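Local coordinates for protein beta-lactamase (Serratia marcescens, PDB 5GWA) that probably hydrolyses the amide bond of the beta-lactam ring as an extended-spectrum class A enzyme, and here holds the inhibitor avibactam in its active site, at residues 197-205 and 229-237. Residues are numbered along the deposited sequence; the frame is centred on the assembly and turned at random.
Sequences TGPKRLKGL and ATNDIGIIT. With NA (sodium ion), chain N; NA (sodium ion), chain X; NXL ((2S,5R)-1-formyl-5-[(sulfooxy)amino]piperidine-2-carboxamide), chain B; SO4 (sulfate ion), chain D.
D232 and R201 carry most of the polar contact between loop 197-205 and strand 227-237 of the five-stranded antiparallel sheet in this class A beta-lactamase. Two type I turns, G198 to R201 and R201 to G204, fold the loop over the strand.

Two direct hydrogen bonds join the segments. D232 OD2 receives L202 N through its anti lone pair, at 2.9 Å. R201 NH1 gives a 3.0 Å bond to N231 O, which lies at the edge of the guanidinium, in its plane. The bond is bent, with an N-H...O angle of 148°. The R201 chain runs extended from CG to NE along the strand and reaches N231 from the turn.

Water 1 adds an indirect link. It donates to D232 OD2 and to G198 O and accepts from K203 N. OD2 is thus gripped by two donors, while OD1 bonds to H214 of strand 212-218. These bonds fix the carboxylate's rotation.

Carbon atoms pack against the charged groups. T230 CG2 sits over the centre of one guanidinium face, 3.7 Å from R201 CZ. L202 lies against the D232 carboxylate, with CG 3.3 Å from OD2. The one apolar side-chain pair between the segments is L202 CB with I236 CD1, 4.5 Å apart. The same leucine meets I246 of strand 243-253 and I264 of helix 257-276.

The contact borders the avibactam pocket, to which T197 and R201 belong. R201 also bonds to S218, G217 and E261, beside the sulfate group of avibactam and a free sulfate. That sulfate, probably from the crystallisation liquor, accepts a bond from G198 N. A sodium ion is bound by H214 and by T197 O at 2.8 Å.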
# COMPACT_ATOMS: atom_id res chain seq x y z
N THR A 197 -11.90 5.37 -4.71
CA THR A 197 -10.95 4.73 -5.62
C THR A 197 -11.52 4.65 -7.02
O THR A 197 -12.70 4.79 -7.25
CB THR A 197 -10.57 3.32 -5.12
OG1 THR A 197 -11.74 2.48 -5.09
CG2 THR A 197 -10.01 3.42 -3.72
N GLY A 198 -10.63 4.48 -7.99
CA GLY A 198 -11.07 4.26 -9.35
C GLY A 198 -11.93 5.30 -9.99
O GLY A 198 -12.83 4.99 -10.73
N PRO A 199 -11.62 6.58 -9.79
CA PRO A 199 -12.57 7.53 -10.32
C PRO A 199 -12.51 7.67 -11.85
O PRO A 199 -13.43 8.23 -12.43
CB PRO A 199 -12.12 8.84 -9.67
CG PRO A 199 -10.65 8.64 -9.47
CD PRO A 199 -10.57 7.23 -8.99
N LYS A 200 -11.46 7.14 -12.48
CA LYS A 200 -11.40 7.09 -13.95
C LYS A 200 -11.67 5.70 -14.52
O LYS A 200 -11.41 5.47 -15.69
CB LYS A 200 -10.06 7.64 -14.46
CG LYS A 200 -9.75 9.04 -13.93
CD LYS A 200 -10.88 10.02 -14.21
CE LYS A 200 -10.37 11.36 -14.72
NZ LYS A 200 -9.91 12.22 -13.60
N ARG A 201 -12.43 4.90 -13.77
CA ARG A 201 -12.87 3.58 -14.23
C ARG A 201 -14.33 3.65 -14.63
O ARG A 201 -14.64 4.37 -15.56
CB ARG A 201 -12.51 2.50 -13.19
CG ARG A 201 -11.01 2.42 -12.95
CD ARG A 201 -10.58 1.27 -12.06
NE ARG A 201 -9.16 1.34 -11.75
CZ ARG A 201 -8.47 0.39 -11.13
NH1 ARG A 201 -9.05 -0.73 -10.74
NH2 ARG A 201 -7.20 0.57 -10.86
N LEU A 202 -15.26 2.94 -13.98
CA LEU A 202 -16.64 3.04 -14.39
C LEU A 202 -17.14 4.47 -14.51
O LEU A 202 -17.88 4.79 -15.43
CB LEU A 202 -17.60 2.27 -13.48
CG LEU A 202 -17.47 0.74 -13.49
CD1 LEU A 202 -18.25 0.12 -12.38
CD2 LEU A 202 -17.91 0.13 -14.83
N LYS A 203 -16.79 5.32 -13.54
CA LYS A 203 -17.21 6.72 -13.48
C LYS A 203 -16.53 7.62 -14.52
O LYS A 203 -16.93 8.76 -14.70
CB LYS A 203 -16.92 7.26 -12.08
CG LYS A 203 -17.83 6.70 -10.98
CD LYS A 203 -17.33 7.07 -9.60
CE LYS A 203 -17.43 8.57 -9.34
NZ LYS A 203 -18.84 8.98 -9.15
N GLY A 204 -15.48 7.15 -15.18
CA GLY A 204 -14.53 8.05 -15.81
C GLY A 204 -15.10 8.98 -16.87
O GLY A 204 -14.64 10.14 -17.00
N LEU A 205 -15.96 8.43 -17.71
CA LEU A 205 -16.51 9.20 -18.84
C LEU A 205 -18.02 9.44 -18.72
O LEU A 205 -18.65 9.89 -19.68
CB LEU A 205 -16.15 8.53 -20.17
CG LEU A 205 -14.68 8.38 -20.46
CD1 LEU A 205 -14.42 7.40 -21.59
CD2 LEU A 205 -14.05 9.73 -20.78
N ALA A 229 -4.96 -7.87 -13.08
CA ALA A 229 -6.31 -7.38 -12.82
C ALA A 229 -6.39 -5.86 -12.73
O ALA A 229 -5.61 -5.24 -12.02
CB ALA A 229 -6.86 -8.00 -11.55
N THR A 230 -7.33 -5.30 -13.48
CA THR A 230 -7.75 -3.90 -13.31
C THR A 230 -9.28 -3.93 -13.49
O THR A 230 -9.81 -4.13 -14.58
CB THR A 230 -7.12 -2.99 -14.38
OG1 THR A 230 -5.71 -3.18 -14.40
CG2 THR A 230 -7.41 -1.52 -14.09
N ASN A 231 -10.00 -3.76 -12.37
CA ASN A 231 -11.40 -4.09 -12.31
C ASN A 231 -12.21 -2.94 -11.71
O ASN A 231 -11.69 -2.19 -10.87
CB ASN A 231 -11.62 -5.29 -11.36
CG ASN A 231 -10.73 -6.50 -11.68
OD1 ASN A 231 -10.43 -6.78 -12.86
ND2 ASN A 231 -10.54 -7.35 -10.66
N ASP A 232 -13.51 -2.92 -12.01
CA ASP A 232 -14.48 -2.05 -11.32
C ASP A 232 -15.86 -2.66 -11.48
O ASP A 232 -16.22 -3.15 -12.57
CB ASP A 232 -14.39 -0.65 -11.88
CG ASP A 232 -14.99 0.41 -10.96
OD1 ASP A 232 -15.28 0.07 -9.77
OD2 ASP A 232 -15.10 1.57 -11.42
N ILE A 233 -16.60 -2.75 -10.37
CA ILE A 233 -17.93 -3.37 -10.33
C ILE A 233 -18.88 -2.44 -9.60
O ILE A 233 -18.45 -1.76 -8.67
CB ILE A 233 -17.92 -4.77 -9.68
CG1 ILE A 233 -17.73 -4.72 -8.17
CG2 ILE A 233 -16.85 -5.63 -10.32
CD1 ILE A 233 -17.98 -6.06 -7.50
N GLY A 234 -20.14 -2.38 -10.01
CA GLY A 234 -21.07 -1.49 -9.27
C GLY A 234 -22.43 -1.40 -9.86
O GLY A 234 -22.78 -2.12 -10.79
N ILE A 235 -23.20 -0.48 -9.28
CA ILE A 235 -24.56 -0.19 -9.73
C ILE A 235 -24.62 1.28 -10.06
O ILE A 235 -24.20 2.12 -9.25
CB ILE A 235 -25.62 -0.51 -8.67
CG1 ILE A 235 -25.46 -1.93 -8.12
CG2 ILE A 235 -27.04 -0.30 -9.25
CD1 ILE A 235 -24.72 -1.95 -6.80
N ILE A 236 -25.15 1.62 -11.24
CA ILE A 236 -25.16 2.98 -11.71
C ILE A 236 -26.60 3.47 -11.86
O ILE A 236 -27.46 2.73 -12.36
CB ILE A 236 -24.40 3.08 -13.03
CG1 ILE A 236 -22.95 2.63 -12.77
CG2 ILE A 236 -24.42 4.47 -13.61
CD1 ILE A 236 -22.04 2.63 -13.97
N THR A 237 -26.82 4.71 -11.47
CA THR A 237 -28.13 5.35 -11.58
C THR A 237 -28.19 6.14 -12.86
O THR A 237 -27.37 7.02 -13.13
CB THR A 237 -28.41 6.27 -10.39
OG1 THR A 237 -28.21 5.54 -9.18
CG2 THR A 237 -29.85 6.83 -10.45
NA NA N . -14.84 6.63 -7.16
NA NA X . -4.04 -2.80 -11.86
OAC NXL B . -7.51 -4.69 -5.41
CAN NXL B . -7.37 -4.23 -4.28
N NXL B . -6.30 -3.76 -3.82
CAJ NXL B . -6.28 -2.96 -2.62
CA NXL B . -5.08 -3.86 -4.61
C NXL B . -4.00 -4.70 -4.01
O NXL B . -4.09 -5.15 -2.88
NAA NXL B . -2.90 -4.81 -4.75
CB NXL B . -4.56 -2.47 -4.88
CAH NXL B . -4.53 -1.59 -3.65
CAO NXL B . -5.89 -1.55 -2.96
NAK NXL B . -6.97 -0.84 -3.67
OAL NXL B . -6.85 -0.73 -4.97
SAR NXL B . -8.16 -0.51 -5.74
OAD NXL B . -8.22 0.90 -5.92
OAE NXL B . -8.23 -1.03 -7.06
OAG NXL B . -9.24 -1.41 -4.91
S SO4 D . -7.34 4.34 -9.34
O1 SO4 D . -8.34 3.91 -10.36
O2 SO4 D . -7.79 3.93 -8.02
O3 SO4 D . -6.07 3.67 -9.72
O4 SO4 D . -7.10 5.81 -9.42
O HOH W 1 -15.51 4.37 -11.12
O HOH W 2 -14.98 9.29 -6.80